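Local structure of ADP-dependent L-serine kinase SerK (Thermococcus kodakarensis KOD1, 5X0J) at residues P28-V33 with E216-K221; N111-R116 with D166-E171. The protein phosphorylates free L-serine with ADP as the phosphate donor, yielding O-phospho-L-serine and AMP in the first step of cysteine biosynthesis from serine. The protein carries 1 engineered substitution. All coordinates share one frame; numbering follows the deposited sequence. Where two conformers were deposited one is given.

Contact 2 is nested along the chain within the loop that contact 1 closes, since 111-116 and 166-171 both fall between 28-33 and 216-221. The centres of the two contacts are about 19 Å apart. Contact 1 joins the loop between strand 26-27 and helix 34-47 to the loop between helix 205-213 and strand 224-226, and borders the phosphoserine. Contact 2 pairs helix 110-119 with helix 155-170, away from the substrate sites. Helix 155-170 connects them: its side chains touch Q31, V33, S219 and P220 of contact 1, while the 166-171 segment supplies M168 and the acidic partners of R116. One helix thus packs against both the phosphoserine-lining loops and helix 110-119.

Contact 1: residues P28-V33 with E216-K221; sequences PHQQLV and EVYSPK. Engineered in segment 28-33: Q30 (natural residue Glu). With SEP (phosphoserine), chain C.
Q30 and Y218 face each other in a single beta bridge between two loops. Y218 N donates to H29 O at 2.8 Å and Q31 N to Y218 O at 2.9 Å, the first bond almost straight at 174°.

The side chain of Q30, an engineered glutamine where the natural enzyme has glutamate, runs from this bridge into the substrate pocket. Its CB packs against the carbonyl oxygens of Y218 and S219, with S219 O at 3.5 Å. CG lies between the backbone N and the carbonyl carbon (chi1 53°), and the chain then extends so that CD passes K221 N. At the tip the amide divides its work: OE1 accepts from the backbone N of T223, while NE2 approaches OG of phosphoserine at 2.7 Å in a bond that is weak because of its 118° angle.

K221 reaches the same ligand from the other loop, its NZ 2.9 Å from phosphoserine O1P. Salt bridges to E36 and E4 hold this ammonium as well, so a long, flexible lysine suits a place between phosphate and carboxylates. A water accepts from the backbone N of K221 and lies within hydrogen-bonding distance of Q31 O and phosphoserine O2P. H29 lies beside the bridge, its NE2 bonded to T223 and its CD2 edge beside the Y218 ring. Farther along, V33 CG2 rests 3.6 Å from P220 CB, a compact apolar pair in which the proline ring has no N-H to satisfy.

The bridge thus brings residue 30, the inferred active-site position, to the ester oxygen OG and K221 to the phosphate oxygens. The cationic lysine would probably help offset the negative charge of the phosphate.

Contact 2: residues N111-R116 with D166-E171; sequences NEVVER and DEMSVE
V113 and M168 mark the closest backbone approach of two helical segments, their CA atoms 8.0 Å apart. The axes of 111-116 and 166-170 pass 11.5 Å from each other with their N-to-C directions 132° apart, a spacing that long side chains must bridge.

M168 does so from the second helix. Its CG lies anti to the carbonyl carbon, and the bend at chi3 (80°) turns CE to E112 CG at 3.7 Å, with V113 CG2 also touching the methyl. An unbranched, pliable methionine suits this gap, and a small beta-branched valine suits the buried helix face that receives it.

R116 slides past M168 in the opposite direction. Its CB and CG pack on the sulfur, and its guanidinium lays one face over M168 CG, offset toward the rim. The edge of that group is given to acids. E171 meets it tip to tip, the carboxylate nearly coplanar: NH1 bonds OE1 at 2.8 Å, almost straight, through the syn lone pair, and NH2 bonds OE2 at 2.9 Å from the syn side. NH2 also reaches E167 OE1 at 3.2 Å, using the anti lone pair there.

E167 and E171 lie one helical turn apart, so a single arginine can serve both; E167 OE2 is paired with K163 and E171 OE1 with K173. A methionine in place of R116 would probably leave E167 and E171 without their shared cation across the helices.

Three hydrogen bonds fix the guanidinium's rotation at its edge while thioether carbon backs its face. This salt-bridge network over an apolar seam links helix 110-119 to the 166-171 segment, and the flanking lysines would be expected to ease repulsion between the two carboxylates.

Contact 1: residues P28-V33 with E216-K221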
# COMPACT_ATOMS: atom_id res chain seq x y z
N PRO A 28 -9.92 -3.09 -7.89
CA PRO A 28 -9.09 -2.72 -6.74
C PRO A 28 -9.52 -3.47 -5.47
O PRO A 28 -10.67 -3.85 -5.34
CB PRO A 28 -9.36 -1.23 -6.59
CG PRO A 28 -10.77 -1.09 -7.05
CD PRO A 28 -10.92 -2.05 -8.19
N HIS A 29 -8.56 -3.75 -4.60
CA HIS A 29 -8.84 -4.23 -3.26
C HIS A 29 -8.46 -3.31 -2.11
O HIS A 29 -8.64 -3.67 -0.95
CB HIS A 29 -8.24 -5.63 -3.06
CG HIS A 29 -6.74 -5.66 -2.93
ND1 HIS A 29 -5.90 -5.88 -4.00
CD2 HIS A 29 -5.93 -5.55 -1.84
CE1 HIS A 29 -4.65 -5.91 -3.58
NE2 HIS A 29 -4.64 -5.70 -2.28
N GLN A 30 -7.96 -2.11 -2.41
CA GLN A 30 -7.60 -1.17 -1.34
C GLN A 30 -7.61 0.27 -1.83
O GLN A 30 -7.66 0.54 -3.03
CB GLN A 30 -6.29 -1.57 -0.62
CG GLN A 30 -5.07 -1.82 -1.48
CD GLN A 30 -3.95 -2.56 -0.77
OE1 GLN A 30 -4.18 -3.37 0.14
NE2 GLN A 30 -2.72 -2.33 -1.23
N GLN A 31 -7.64 1.19 -0.87
CA GLN A 31 -7.66 2.63 -1.10
C GLN A 31 -6.29 3.20 -1.52
O GLN A 31 -5.27 2.50 -1.51
CB GLN A 31 -8.13 3.34 0.16
CG GLN A 31 -9.58 3.04 0.55
CD GLN A 31 -9.95 3.56 1.91
OE1 GLN A 31 -9.17 3.51 2.85
NE2 GLN A 31 -11.17 4.06 2.03
N LEU A 32 -6.30 4.48 -1.90
CA LEU A 32 -5.13 5.19 -2.42
C LEU A 32 -4.55 6.17 -1.41
O LEU A 32 -5.24 6.61 -0.51
CB LEU A 32 -5.51 5.97 -3.68
CG LEU A 32 -6.23 5.20 -4.79
CD1 LEU A 32 -6.43 6.08 -6.01
CD2 LEU A 32 -5.44 3.95 -5.16
N VAL A 33 -3.25 6.44 -1.55
CA VAL A 33 -2.50 7.51 -0.90
C VAL A 33 -2.30 8.60 -1.95
O VAL A 33 -1.75 8.34 -3.04
CB VAL A 33 -1.12 6.99 -0.42
CG1 VAL A 33 -0.35 8.09 0.31
CG2 VAL A 33 -1.31 5.74 0.45
N GLU A 216 -15.72 -4.93 -1.19
CA GLU A 216 -15.12 -4.05 -0.19
C GLU A 216 -13.67 -3.76 -0.56
O GLU A 216 -13.09 -4.42 -1.43
CB GLU A 216 -15.18 -4.72 1.19
N VAL A 217 -13.10 -2.76 0.10
CA VAL A 217 -11.67 -2.43 -0.05
C VAL A 217 -11.04 -2.23 1.33
O VAL A 217 -11.71 -1.85 2.30
CB VAL A 217 -11.43 -1.16 -0.91
CG1 VAL A 217 -11.85 -1.40 -2.35
CG2 VAL A 217 -12.14 0.06 -0.34
N TYR A 218 -9.75 -2.53 1.40
CA TYR A 218 -8.94 -2.27 2.60
C TYR A 218 -8.45 -0.82 2.61
O TYR A 218 -8.55 -0.09 1.61
CB TYR A 218 -7.69 -3.14 2.59
CG TYR A 218 -7.84 -4.61 2.83
CD1 TYR A 218 -8.15 -5.11 4.08
CD2 TYR A 218 -7.59 -5.52 1.82
CE1 TYR A 218 -8.24 -6.48 4.32
CE2 TYR A 218 -7.66 -6.88 2.04
CZ TYR A 218 -7.99 -7.36 3.29
OH TYR A 218 -8.05 -8.72 3.49
N SER A 219 -7.88 -0.40 3.73
CA SER A 219 -7.15 0.86 3.78
C SER A 219 -5.89 0.76 2.88
O SER A 219 -5.48 -0.35 2.51
CB SER A 219 -6.79 1.21 5.24
OG SER A 219 -5.75 0.40 5.73
N PRO A 220 -5.29 1.91 2.53
CA PRO A 220 -4.17 1.86 1.59
C PRO A 220 -3.02 0.98 2.05
O PRO A 220 -2.71 0.90 3.25
CB PRO A 220 -3.73 3.33 1.47
CG PRO A 220 -4.92 4.11 1.88
CD PRO A 220 -5.58 3.29 2.94
N LYS A 221 -2.39 0.31 1.08
CA LYS A 221 -1.15 -0.43 1.29
C LYS A 221 -1.28 -1.59 2.29
O LYS A 221 -0.31 -2.02 2.90
CB LYS A 221 -0.02 0.53 1.70
CG LYS A 221 0.23 1.68 0.73
CD LYS A 221 0.71 1.18 -0.62
CE LYS A 221 1.17 2.34 -1.47
NZ LYS A 221 1.70 1.89 -2.79
N SEP C . -0.96 -4.21 -3.22
CA SEP C . 0.39 -3.57 -3.28
CB SEP C . 0.41 -2.36 -2.34
OG SEP C . -0.62 -1.45 -2.74
C SEP C . 1.46 -4.57 -2.95
O SEP C . 2.60 -4.18 -2.62
OXT SEP C . 1.23 -5.80 -3.01
P SEP C . -0.50 -0.61 -4.13
O1P SEP C . 0.99 -0.44 -4.37
O2P SEP C . -1.21 0.66 -3.77
O3P SEP C . -1.22 -1.44 -5.16
O HOH W 1 -2.80 0.95 -1.61

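Contact 2: residues N111-R116 with D166-E171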
# COMPACT_ATOMS: atom_id res chain seq x y z
N ASN A 111 2.16 14.64 18.78
CA ASN A 111 0.97 15.25 19.40
C ASN A 111 -0.03 15.78 18.37
O ASN A 111 -1.24 15.60 18.53
CB ASN A 111 1.36 16.34 20.40
CG ASN A 111 2.12 15.80 21.61
OD1 ASN A 111 2.08 14.61 21.92
ND2 ASN A 111 2.81 16.69 22.31
N GLU A 112 0.47 16.39 17.30
CA GLU A 112 -0.38 16.85 16.20
C GLU A 112 -1.11 15.69 15.51
O GLU A 112 -2.30 15.80 15.22
CB GLU A 112 0.46 17.62 15.18
CG GLU A 112 -0.35 18.43 14.19
CD GLU A 112 0.51 19.34 13.33
OE1 GLU A 112 1.71 19.01 13.08
OE2 GLU A 112 -0.00 20.38 12.90
N VAL A 113 -0.39 14.61 15.24
CA VAL A 113 -0.98 13.41 14.64
C VAL A 113 -2.04 12.82 15.58
O VAL A 113 -3.17 12.57 15.16
CB VAL A 113 0.10 12.36 14.24
CG1 VAL A 113 -0.54 11.06 13.76
CG2 VAL A 113 1.01 12.91 13.15
N VAL A 114 -1.71 12.66 16.86
CA VAL A 114 -2.66 12.11 17.84
C VAL A 114 -3.94 12.96 17.93
O VAL A 114 -5.05 12.42 17.95
CB VAL A 114 -2.00 11.92 19.22
CG1 VAL A 114 -3.03 11.56 20.29
CG2 VAL A 114 -0.93 10.84 19.14
N GLU A 115 -3.79 14.28 18.00
CA GLU A 115 -4.91 15.24 18.01
C GLU A 115 -5.84 15.03 16.82
O GLU A 115 -7.07 15.00 16.94
CB GLU A 115 -4.36 16.69 17.99
CG GLU A 115 -5.39 17.81 17.91
CD GLU A 115 -4.77 19.19 18.07
OE1 GLU A 115 -3.73 19.45 17.42
OE2 GLU A 115 -5.33 20.01 18.82
N ARG A 116 -5.22 14.90 15.64
CA ARG A 116 -6.00 14.69 14.40
C ARG A 116 -6.68 13.32 14.39
O ARG A 116 -7.82 13.21 13.93
CB ARG A 116 -5.14 14.88 13.14
CG ARG A 116 -4.86 16.33 12.79
CD ARG A 116 -6.07 17.01 12.16
NE ARG A 116 -6.31 16.62 10.77
CZ ARG A 116 -5.65 17.10 9.71
NH1 ARG A 116 -4.70 18.02 9.86
NH2 ARG A 116 -5.96 16.66 8.50
N ASP A 166 -3.07 10.61 5.26
CA ASP A 166 -3.16 11.13 3.89
C ASP A 166 -3.35 12.64 3.89
O ASP A 166 -2.62 13.37 3.22
CB ASP A 166 -4.32 10.45 3.17
CG ASP A 166 -4.33 10.68 1.67
OD1 ASP A 166 -3.26 10.57 1.03
OD2 ASP A 166 -5.43 10.92 1.14
N GLU A 167 -4.30 13.11 4.68
CA GLU A 167 -4.56 14.54 4.77
C GLU A 167 -3.38 15.33 5.31
O GLU A 167 -3.03 16.38 4.77
CB GLU A 167 -5.78 14.80 5.64
CG GLU A 167 -7.07 14.30 5.02
CD GLU A 167 -8.24 14.31 6.00
OE1 GLU A 167 -8.08 14.75 7.15
OE2 GLU A 167 -9.33 13.86 5.59
N MET A 168 -2.76 14.83 6.37
CA MET A 168 -1.61 15.51 6.96
C MET A 168 -0.42 15.54 6.01
O MET A 168 0.33 16.51 5.99
CB MET A 168 -1.23 14.90 8.30
CG MET A 168 -2.31 15.11 9.36
SD MET A 168 -1.87 14.52 11.00
CE MET A 168 -0.84 15.89 11.56
N SER A 169 -0.27 14.47 5.23
CA SER A 169 0.76 14.40 4.19
C SER A 169 0.53 15.45 3.10
O SER A 169 1.44 16.19 2.71
CB SER A 169 0.76 12.99 3.60
OG SER A 169 1.48 12.90 2.39
N VAL A 170 -0.71 15.53 2.62
CA VAL A 170 -1.07 16.53 1.59
C VAL A 170 -0.90 17.95 2.11
O VAL A 170 -0.45 18.84 1.37
CB VAL A 170 -2.50 16.28 1.07
CG1 VAL A 170 -2.99 17.43 0.19
CG2 VAL A 170 -2.55 14.97 0.30
N GLU A 171 -1.23 18.17 3.38
CA GLU A 171 -1.06 19.47 4.03
C GLU A 171 0.42 19.83 4.31
O GLU A 171 0.71 20.98 4.64
CB GLU A 171 -1.85 19.51 5.35
CG GLU A 171 -3.38 19.47 5.18
CD GLU A 171 -4.10 18.95 6.41
OE1 GLU A 171 -3.54 19.06 7.52
OE2 GLU A 171 -5.24 18.42 6.27